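Long-range contacts in 3-hydroxyacyl-thioester dehydratase X (Mycobacterium tuberculosis, PDB 4OOB), which catalyses the reversible dehydration of (3R)-3-hydroxyacyl-CoA to trans-2-enoyl-CoA, accepting a broad range of chain lengths with a preference for C8 to C12: residues A46-S51 and V87-R92; D106-V111 and H120-F125; G237-T242 and A255-L260. All blocks are in the same frame, centred on the assembly; numbering follows the deposited sequence.

Contact 1: A46-S51 and V87-R92; sequences ALTFPS and VGVRVR
Leu-47 and Val-87 meet tip to tip, the CD2 methyl of the leucine lying 3.9 Å from CG2 of the valine. One step further along, the CG2 methyl of Thr-48 rests against both branches of Val-89, at 4.0 Å from CG1, the two side chains slanting across each other. Ser-51 closes the row more loosely: its CB comes to 4.4 Å from Val-89 CG1, and its carbonyl carbon faces Val-91 CG2. No hydrogen bond spans the contact, which is apolar packing, mostly between methyls, and buries a modest 206 Å². Thr-48 holds its hydroxyl between backbone N and carbonyl carbon (chi1 63°), where OG1 turns to Pro-44 O of its own helix, while CG2, anti to the carbonyl carbon, is the branch that meets Val-89. Alternate strand residues Val-87, Val-89 and Val-91 all present their side chains to the helix; the axes of 46-51 and 87-92 approach to 9.3 Å, crossing at -54°. The arrangement is that of the hotdog fold, a helix lying against an antiparallel sheet. Helix 43-57 also touches the strands flanking 86-99: Leu-47 packs on Leu-17 and Ser-51 on Val-14 of strand 12-18, and Thr-48 reaches Val-111 of strand 102-113.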
loop_
_atom_site.group_PDB
_atom_site.type_symbol
_atom_site.label_atom_id
_atom_site.label_comp_id
_atom_site.label_asym_id
_atom_site.label_seq_id
_atom_site.Cartn_x
_atom_site.Cartn_y
_atom_site.Cartn_z
ATOM N N ALA A 46 -4.809 2.637 5.350
ATOM C CA ALA A 46 -6.265 2.353 5.284
ATOM C C ALA A 46 -7.083 3.446 5.969
ATOM O O ALA A 46 -8.091 3.941 5.460
ATOM C CB ALA A 46 -6.583 0.996 5.869
ATOM N N LEU A 47 -6.617 3.875 7.120
ATOM C CA LEU A 47 -7.362 4.841 7.898
ATOM C C LEU A 47 -7.613 6.163 7.145
ATOM O O LEU A 47 -8.686 6.777 7.276
ATOM C CB LEU A 47 -6.572 5.129 9.172
ATOM C CG LEU A 47 -7.134 6.118 10.205
ATOM C CD1 LEU A 47 -8.352 5.551 10.926
ATOM C CD2 LEU A 47 -6.024 6.470 11.185
ATOM N N THR A 48 -6.585 6.630 6.433
ATOM C CA THR A 48 -6.610 7.933 5.759
ATOM C C THR A 48 -7.150 7.862 4.354
ATOM O O THR A 48 -7.492 8.884 3.790
ATOM C CB THR A 48 -5.209 8.621 5.746
ATOM O OG1 THR A 48 -4.267 7.846 5.015
ATOM C CG2 THR A 48 -4.654 8.854 7.173
ATOM N N PHE A 49 -7.277 6.671 3.777
ATOM C CA PHE A 49 -7.496 6.579 2.327
ATOM C C PHE A 49 -8.796 7.186 1.831
ATOM O O PHE A 49 -8.871 7.812 0.766
ATOM C CB PHE A 49 -7.448 5.140 1.849
ATOM C CG PHE A 49 -7.250 5.017 0.353
ATOM C CD1 PHE A 49 -6.153 5.590 -0.256
ATOM C CD2 PHE A 49 -8.173 4.375 -0.433
ATOM C CE1 PHE A 49 -5.958 5.482 -1.633
ATOM C CE2 PHE A 49 -8.003 4.276 -1.794
ATOM C CZ PHE A 49 -6.898 4.819 -2.399
ATOM N N PRO A 50 -9.849 6.990 2.594
ATOM C CA PRO A 50 -11.044 7.680 2.167
ATOM C C PRO A 50 -10.896 9.222 2.201
ATOM O O PRO A 50 -11.483 9.871 1.338
ATOM C CB PRO A 50 -12.103 7.155 3.147
ATOM C CG PRO A 50 -11.553 5.781 3.569
ATOM C CD PRO A 50 -10.101 6.145 3.774
ATOM N N SER A 51 -10.100 9.792 3.115
ATOM C CA SER A 51 -9.785 11.238 3.076
ATOM C C SER A 51 -8.897 11.609 1.879
ATOM O O SER A 51 -9.061 12.664 1.264
ATOM C CB SER A 51 -9.107 11.703 4.370
ATOM O OG SER A 51 -9.878 11.293 5.501
ATOM N N VAL A 87 -6.585 11.146 15.462
ATOM C CA VAL A 87 -5.524 11.736 14.595
ATOM C C VAL A 87 -5.917 12.934 13.747
ATOM O O VAL A 87 -7.034 13.012 13.267
ATOM C CB VAL A 87 -4.868 10.685 13.652
ATOM C CG1 VAL A 87 -4.129 9.637 14.435
ATOM C CG2 VAL A 87 -5.857 10.058 12.700
ATOM N N GLY A 88 -4.992 13.876 13.575
ATOM C CA GLY A 88 -5.184 14.967 12.609
ATOM C C GLY A 88 -4.710 14.429 11.271
ATOM O O GLY A 88 -3.722 13.723 11.200
ATOM N N VAL A 89 -5.417 14.741 10.205
ATOM C CA VAL A 89 -5.036 14.280 8.880
ATOM C C VAL A 89 -5.002 15.456 7.915
ATOM O O VAL A 89 -5.934 16.227 7.810
ATOM C CB VAL A 89 -6.034 13.211 8.374
ATOM C CG1 VAL A 89 -5.661 12.700 7.001
ATOM C CG2 VAL A 89 -6.097 12.051 9.334
ATOM N N ARG A 90 -3.914 15.579 7.185
ATOM C CA ARG A 90 -3.849 16.512 6.081
ATOM C C ARG A 90 -3.289 15.775 4.875
ATOM O O ARG A 90 -2.293 15.107 5.009
ATOM C CB ARG A 90 -2.953 17.707 6.416
ATOM C CG ARG A 90 -3.031 18.858 5.396
ATOM C CD ARG A 90 -1.889 19.867 5.582
ATOM N NE ARG A 90 -1.313 19.555 6.880
ATOM C CZ ARG A 90 -0.048 19.221 7.145
ATOM N NH1 ARG A 90 0.929 19.307 6.205
ATOM N NH2 ARG A 90 0.227 18.859 8.417
ATOM N N VAL A 91 -3.904 15.968 3.710
ATOM C CA VAL A 91 -3.505 15.306 2.454
ATOM C C VAL A 91 -3.280 16.319 1.352
ATOM O O VAL A 91 -4.046 17.279 1.225
ATOM C CB VAL A 91 -4.631 14.418 1.896
ATOM C CG1 VAL A 91 -4.166 13.690 0.630
ATOM C CG2 VAL A 91 -5.145 13.444 2.942
ATOM N N ARG A 92 -2.280 16.105 0.508
ATOM C CA ARG A 92 -2.233 16.862 -0.737
ATOM C C ARG A 92 -1.704 16.080 -1.918
ATOM O O ARG A 92 -0.993 15.069 -1.758
ATOM C CB ARG A 92 -1.514 18.198 -0.548
ATOM C CG ARG A 92 -0.046 18.089 -0.206
ATOM C CD ARG A 92 0.884 18.452 -1.361
ATOM N NE ARG A 92 1.636 19.655 -1.048
ATOM C CZ ARG A 92 2.313 20.425 -1.901
ATOM N NH1 ARG A 92 2.392 20.165 -3.206
ATOM N NH2 ARG A 92 2.927 21.492 -1.403
#

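Contact 2: D106-V111 and H120-F125; sequences DLVTNV and HQVTTF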
loop_
_atom_site.group_PDB
_atom_site.type_symbol
_atom_site.label_atom_id
_atom_site.label_comp_id
_atom_site.label_asym_id
_atom_site.label_seq_id
_atom_site.Cartn_x
_atom_site.Cartn_y
_atom_site.Cartn_z
ATOM N N ASP A 106 1.390 12.177 -6.961
ATOM C CA ASP A 106 1.748 11.885 -5.605
ATOM C C ASP A 106 0.687 12.381 -4.642
ATOM O O ASP A 106 0.229 13.521 -4.724
ATOM C CB ASP A 106 3.063 12.554 -5.244
ATOM C CG ASP A 106 4.289 11.929 -5.911
ATOM O OD1 ASP A 106 4.281 10.792 -6.471
ATOM O OD2 ASP A 106 5.299 12.643 -5.862
ATOM N N LEU A 107 0.323 11.516 -3.689
ATOM C CA LEU A 107 -0.663 11.849 -2.627
ATOM C C LEU A 107 0.056 11.821 -1.304
ATOM O O LEU A 107 0.545 10.789 -0.906
ATOM C CB LEU A 107 -1.776 10.824 -2.623
ATOM C CG LEU A 107 -2.964 10.996 -3.579
ATOM C CD1 LEU A 107 -2.783 12.093 -4.573
ATOM C CD2 LEU A 107 -3.334 9.706 -4.283
ATOM N N VAL A 108 0.186 12.989 -0.672
ATOM C CA VAL A 108 1.143 13.173 0.416
ATOM C C VAL A 108 0.269 13.376 1.644
ATOM O O VAL A 108 -0.577 14.283 1.672
ATOM C CB VAL A 108 2.062 14.374 0.096
ATOM C CG1 VAL A 108 3.040 14.677 1.204
ATOM C CG2 VAL A 108 2.824 14.131 -1.216
ATOM N N THR A 109 0.414 12.482 2.619
ATOM C CA THR A 109 -0.419 12.494 3.803
ATOM C C THR A 109 0.416 12.668 5.094
ATOM O O THR A 109 1.459 12.000 5.300
ATOM C CB THR A 109 -1.284 11.220 3.867
ATOM O OG1 THR A 109 -2.141 11.197 2.740
ATOM C CG2 THR A 109 -2.180 11.189 5.059
ATOM N N ASN A 110 -0.080 13.580 5.933
ATOM C CA ASN A 110 0.467 13.884 7.253
ATOM C C ASN A 110 -0.584 13.530 8.311
ATOM O O ASN A 110 -1.686 14.127 8.346
ATOM C CB ASN A 110 0.841 15.378 7.366
ATOM C CG ASN A 110 2.182 15.702 6.693
ATOM O OD1 ASN A 110 3.227 15.552 7.306
ATOM N ND2 ASN A 110 2.152 16.108 5.413
ATOM N N VAL A 111 -0.216 12.572 9.167
ATOM C CA VAL A 111 -1.051 12.103 10.259
ATOM C C VAL A 111 -0.459 12.557 11.600
ATOM O O VAL A 111 0.655 12.177 11.974
ATOM C CB VAL A 111 -1.170 10.570 10.209
ATOM C CG1 VAL A 111 -1.866 10.010 11.458
ATOM C CG2 VAL A 111 -1.901 10.142 8.948
ATOM N N HIS A 120 3.984 9.938 8.190
ATOM C CA HIS A 120 3.995 10.658 6.936
ATOM C C HIS A 120 4.019 9.666 5.773
ATOM O O HIS A 120 4.782 8.698 5.798
ATOM C CB HIS A 120 5.265 11.548 6.896
ATOM C CG HIS A 120 5.414 12.335 5.635
ATOM N ND1 HIS A 120 4.880 13.602 5.465
ATOM C CD2 HIS A 120 6.056 12.045 4.489
ATOM C CE1 HIS A 120 5.161 14.030 4.247
ATOM N NE2 HIS A 120 5.870 13.100 3.636
ATOM N N GLN A 121 3.266 9.945 4.722
ATOM C CA GLN A 121 3.264 9.075 3.559
ATOM C C GLN A 121 3.234 9.787 2.183
ATOM O O GLN A 121 2.536 10.751 2.005
ATOM C CB GLN A 121 2.096 8.139 3.668
ATOM C CG GLN A 121 1.840 7.287 2.455
ATOM C CD GLN A 121 0.654 6.382 2.700
ATOM O OE1 GLN A 121 0.841 5.207 2.935
ATOM N NE2 GLN A 121 -0.566 6.938 2.715
ATOM N N VAL A 122 4.016 9.242 1.242
ATOM C CA VAL A 122 3.965 9.554 -0.173
ATOM C C VAL A 122 3.545 8.260 -0.924
ATOM O O VAL A 122 4.211 7.210 -0.885
ATOM C CB VAL A 122 5.287 10.090 -0.737
ATOM C CG1 VAL A 122 5.071 10.664 -2.139
ATOM C CG2 VAL A 122 5.916 11.186 0.175
ATOM N N THR A 123 2.380 8.365 -1.543
ATOM C CA THR A 123 1.770 7.314 -2.257
ATOM C C THR A 123 1.725 7.827 -3.684
ATOM O O THR A 123 1.235 8.935 -3.939
ATOM C CB THR A 123 0.304 7.136 -1.807
ATOM O OG1 THR A 123 0.276 6.611 -0.473
ATOM C CG2 THR A 123 -0.494 6.236 -2.805
ATOM N N THR A 124 2.153 7.000 -4.605
ATOM C CA THR A 124 2.101 7.354 -5.969
ATOM C C THR A 124 1.194 6.367 -6.658
ATOM O O THR A 124 1.435 5.166 -6.646
ATOM C CB THR A 124 3.534 7.327 -6.532
ATOM O OG1 THR A 124 4.273 8.338 -5.860
ATOM C CG2 THR A 124 3.577 7.642 -7.965
ATOM N N PHE A 125 0.146 6.904 -7.252
ATOM C CA PHE A 125 -0.744 6.160 -8.119
ATOM C C PHE A 125 -0.519 6.534 -9.594
ATOM O O PHE A 125 -0.230 7.697 -9.926
ATOM C CB PHE A 125 -2.210 6.404 -7.717
ATOM C CG PHE A 125 -2.689 5.502 -6.632
ATOM C CD1 PHE A 125 -2.874 4.155 -6.872
ATOM C CD2 PHE A 125 -2.990 5.990 -5.383
ATOM C CE1 PHE A 125 -3.337 3.308 -5.872
ATOM C CE2 PHE A 125 -3.423 5.144 -4.377
ATOM C CZ PHE A 125 -3.574 3.804 -4.612
#
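His-120 and Asn-110 lie side by side, with Asn-110 OD1 at the edge of the imidazole, almost in its plane. His-120 ND1 donates to that oxygen at 3.2 Å, a straight bond (167° at the hydrogen) and from above the amide plane; the two flat groups are turned 63° apart. His-120 CG stands anti to its backbone N (chi1 179°) and Asn-110 CG beside its own N, which starts the two groups off alongside each other. Val-108 CG1 approaches the same ring obliquely, 3.8 Å from CE1. On the other side of the sheet the Phe-125 ring receives Leu-107 CD2 at its edge, 3.9 Å from CD2 of the ring, the two side chains crossing at about a right angle; the Phe-125 ring also meets that of His-70. Asp-106 and Thr-124 form the polar end of the Asn-110 side: Thr-124 OG1 bonds Asp-106 OD1 at 2.5 Å, from above the carboxylate plane. OD1 also takes a salt bridge from Arg-97 and OD2 a bond from Asn-95, which would help hold the carboxylate. Between these side chains runs a regular antiparallel ladder. Leu-107 pairs with Thr-123 and Thr-109 with Gln-121 through reciprocal N-H to O bonds. The hairpin of strands 102-113 and 116-128 sits between strands 86-99 and 69-77, and its Leu-107 and Thr-109 side packs on Val-52 of helix 43-57.

Contact 3: G237-T242 and A255-L260; sequences GGWDLT and ATVRGL
Trp-239 and Val-257 form the close-packed side of this antiparallel pairing, the indole CE3 lying 3.9 Å from Val-257 CG1 as the side chains cross. Beside them Leu-241 sets its CB against Ala-255 CB and its CD2 against Val-257 CG2, at 4.2 Å in each case. These apolar groups are buried, and Phe-208 continues their layer, meeting the Trp-239 ring edge-to-face. The backbones are joined by two hydrogen-bonded pairs, Trp-239 with Val-257 and Leu-241 with Ala-255; Trp-239 N reaches Val-257 O at 2.8 Å. At the Gly-237 end the ladder weakens, and Gly-259 N makes only a weak bond to Gly-237 O at 3.4 Å. The backbone angles of Gly-238 would jam a CB against the carbonyl O of Gly-237; separately, a CB there would collide with Val-257 O of the facing strand.

The opposite side is polar and more exposed. The Arg-258 chain bends at chi2 (-73°), setting CD beside Gly-237 O; the guanidinium edge then meets Asp-240. NH1 and NH2 both grip one oxygen of the Asp-240 carboxylate end-on, NH2 at 2.8 Å from OD1 on its syn lone pair and NH1 nearly in line with the C-O bond. OD1 lies in the guanidinium plane, and the two flat groups are 30° apart. NH1 also donates to Val-257 O at 3.1 Å, from above that carbonyl plane, while Thr-256 CG2 rests against Asp-240 OD1.

Val-257 O thus takes two donors, Trp-239 N from the facing strand and Arg-258 NH1. The salt bridge, sharing its guanidinium with a backbone carbonyl, ties side chains to the ladder itself; the opposite charges probably keep both groups ionised on the polar side of the hairpin.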
loop_
_atom_site.group_PDB
_atom_site.type_symbol
_atom_site.label_atom_id
_atom_site.label_comp_id
_atom_site.label_asym_id
_atom_site.label_seq_id
_atom_site.Cartn_x
_atom_site.Cartn_y
_atom_site.Cartn_z
ATOM N N GLY A 237 21.447 -1.812 9.107
ATOM C CA GLY A 237 20.452 -0.772 8.770
ATOM C C GLY A 237 18.977 -1.135 8.901
ATOM O O GLY A 237 18.149 -0.259 9.233
ATOM N N GLY A 238 18.648 -2.414 8.662
ATOM C CA GLY A 238 17.262 -2.894 8.722
ATOM C C GLY A 238 16.990 -4.052 7.766
ATOM O O GLY A 238 17.630 -5.100 7.861
ATOM N N TRP A 239 16.059 -3.880 6.834
ATOM C CA TRP A 239 15.606 -5.010 6.049
ATOM C C TRP A 239 15.417 -4.654 4.601
ATOM O O TRP A 239 14.906 -3.582 4.277
ATOM C CB TRP A 239 14.286 -5.522 6.598
ATOM C CG TRP A 239 14.352 -6.180 7.934
ATOM C CD1 TRP A 239 14.441 -7.520 8.175
ATOM C CD2 TRP A 239 14.268 -5.547 9.223
ATOM N NE1 TRP A 239 14.445 -7.756 9.532
ATOM C CE2 TRP A 239 14.325 -6.564 10.194
ATOM C CE3 TRP A 239 14.175 -4.223 9.646
ATOM C CZ2 TRP A 239 14.288 -6.297 11.562
ATOM C CZ3 TRP A 239 14.148 -3.955 11.000
ATOM C CH2 TRP A 239 14.193 -4.987 11.942
ATOM N N ASP A 240 15.826 -5.565 3.730
ATOM C CA ASP A 240 15.557 -5.483 2.284
ATOM C C ASP A 240 14.607 -6.633 1.970
ATOM O O ASP A 240 14.870 -7.794 2.354
ATOM C CB ASP A 240 16.824 -5.662 1.450
ATOM C CG ASP A 240 17.771 -4.458 1.535
ATOM O OD1 ASP A 240 17.415 -3.396 2.109
ATOM O OD2 ASP A 240 18.878 -4.595 0.990
ATOM N N LEU A 241 13.501 -6.296 1.315
ATOM C CA LEU A 241 12.423 -7.257 1.001
ATOM C C LEU A 241 12.194 -7.327 -0.505
ATOM O O LEU A 241 12.209 -6.305 -1.195
ATOM C CB LEU A 241 11.109 -6.829 1.661
ATOM C CG LEU A 241 10.734 -7.028 3.132
ATOM C CD1 LEU A 241 11.886 -7.161 4.068
ATOM C CD2 LEU A 241 9.866 -5.889 3.652
ATOM N N THR A 242 12.011 -8.550 -1.003
ATOM C CA THR A 242 11.538 -8.779 -2.351
ATOM C C THR A 242 10.530 -9.901 -2.369
ATOM O O THR A 242 10.804 -11.005 -1.864
ATOM C CB THR A 242 12.648 -9.180 -3.331
ATOM O OG1 THR A 242 13.648 -8.196 -3.321
ATOM C CG2 THR A 242 12.111 -9.190 -4.688
ATOM N N ALA A 255 11.505 -3.655 -1.521
ATOM C CA ALA A 255 11.282 -2.726 -0.452
ATOM C C ALA A 255 12.372 -2.666 0.573
ATOM O O ALA A 255 13.141 -3.563 0.726
ATOM C CB ALA A 255 9.959 -3.077 0.252
ATOM N N THR A 256 12.372 -1.593 1.346
ATOM C CA THR A 256 13.331 -1.459 2.400
ATOM C C THR A 256 12.643 -0.920 3.596
ATOM O O THR A 256 11.746 -0.078 3.471
ATOM C CB THR A 256 14.465 -0.477 2.061
ATOM O OG1 THR A 256 13.915 0.785 1.707
ATOM C CG2 THR A 256 15.310 -1.009 0.910
ATOM N N VAL A 257 13.084 -1.449 4.746
ATOM C CA VAL A 257 12.814 -0.940 6.064
ATOM C C VAL A 257 14.157 -0.456 6.673
ATOM O O VAL A 257 15.132 -1.190 6.680
ATOM C CB VAL A 257 12.218 -2.069 6.914
ATOM C CG1 VAL A 257 11.751 -1.553 8.273
ATOM C CG2 VAL A 257 11.072 -2.744 6.159
ATOM N N ARG A 258 14.182 0.783 7.178
ATOM C CA ARG A 258 15.362 1.343 7.819
ATOM C C ARG A 258 14.921 2.096 9.056
ATOM O O ARG A 258 13.921 2.834 9.034
ATOM C CB ARG A 258 16.056 2.296 6.891
ATOM C CG ARG A 258 16.575 1.655 5.612
ATOM C CD ARG A 258 17.817 0.773 5.830
ATOM N NE ARG A 258 18.399 0.334 4.563
ATOM C CZ ARG A 258 18.048 -0.755 3.884
ATOM N NH1 ARG A 258 17.095 -1.594 4.313
ATOM N NH2 ARG A 258 18.657 -1.009 2.731
ATOM N N GLY A 259 15.624 1.869 10.157
ATOM C CA GLY A 259 15.470 2.672 11.359
ATOM C C GLY A 259 15.830 4.086 11.008
ATOM O O GLY A 259 16.759 4.303 10.281
ATOM N N LEU A 260 15.067 5.057 11.482
ATOM C CA LEU A 260 15.400 6.459 11.214
ATOM C C LEU A 260 16.655 6.947 11.937
ATOM O O LEU A 260 16.907 6.515 13.055
ATOM C CB LEU A 260 14.246 7.355 11.609
ATOM C CG LEU A 260 13.031 7.396 10.689
ATOM C CD1 LEU A 260 12.208 8.613 11.069
ATOM C CD2 LEU A 260 13.430 7.419 9.216
#

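All three contacts belong to one long antiparallel sheet, but they sit at different depths. Contacts 1 and 2 are buried and adjacent, their centres 9 Å apart: strands 86-99 and 102-113 are neighbours, Arg-92 O probably accepting from Val-108 N, and helix 43-57 touches both. Contact 1 is helix on strand, held by apolar packing without hydrogen bonds; contact 2 is strand on strand, with a backbone ladder and polar pairs added. Contact 3 is a second hairpin ladder in the other half of the sheet, partly exposed, its centre about 19 Å from that of contact 2. There the polar link is a salt bridge rather than the histidine-asparagine and threonine-aspartate bonds of contact 2.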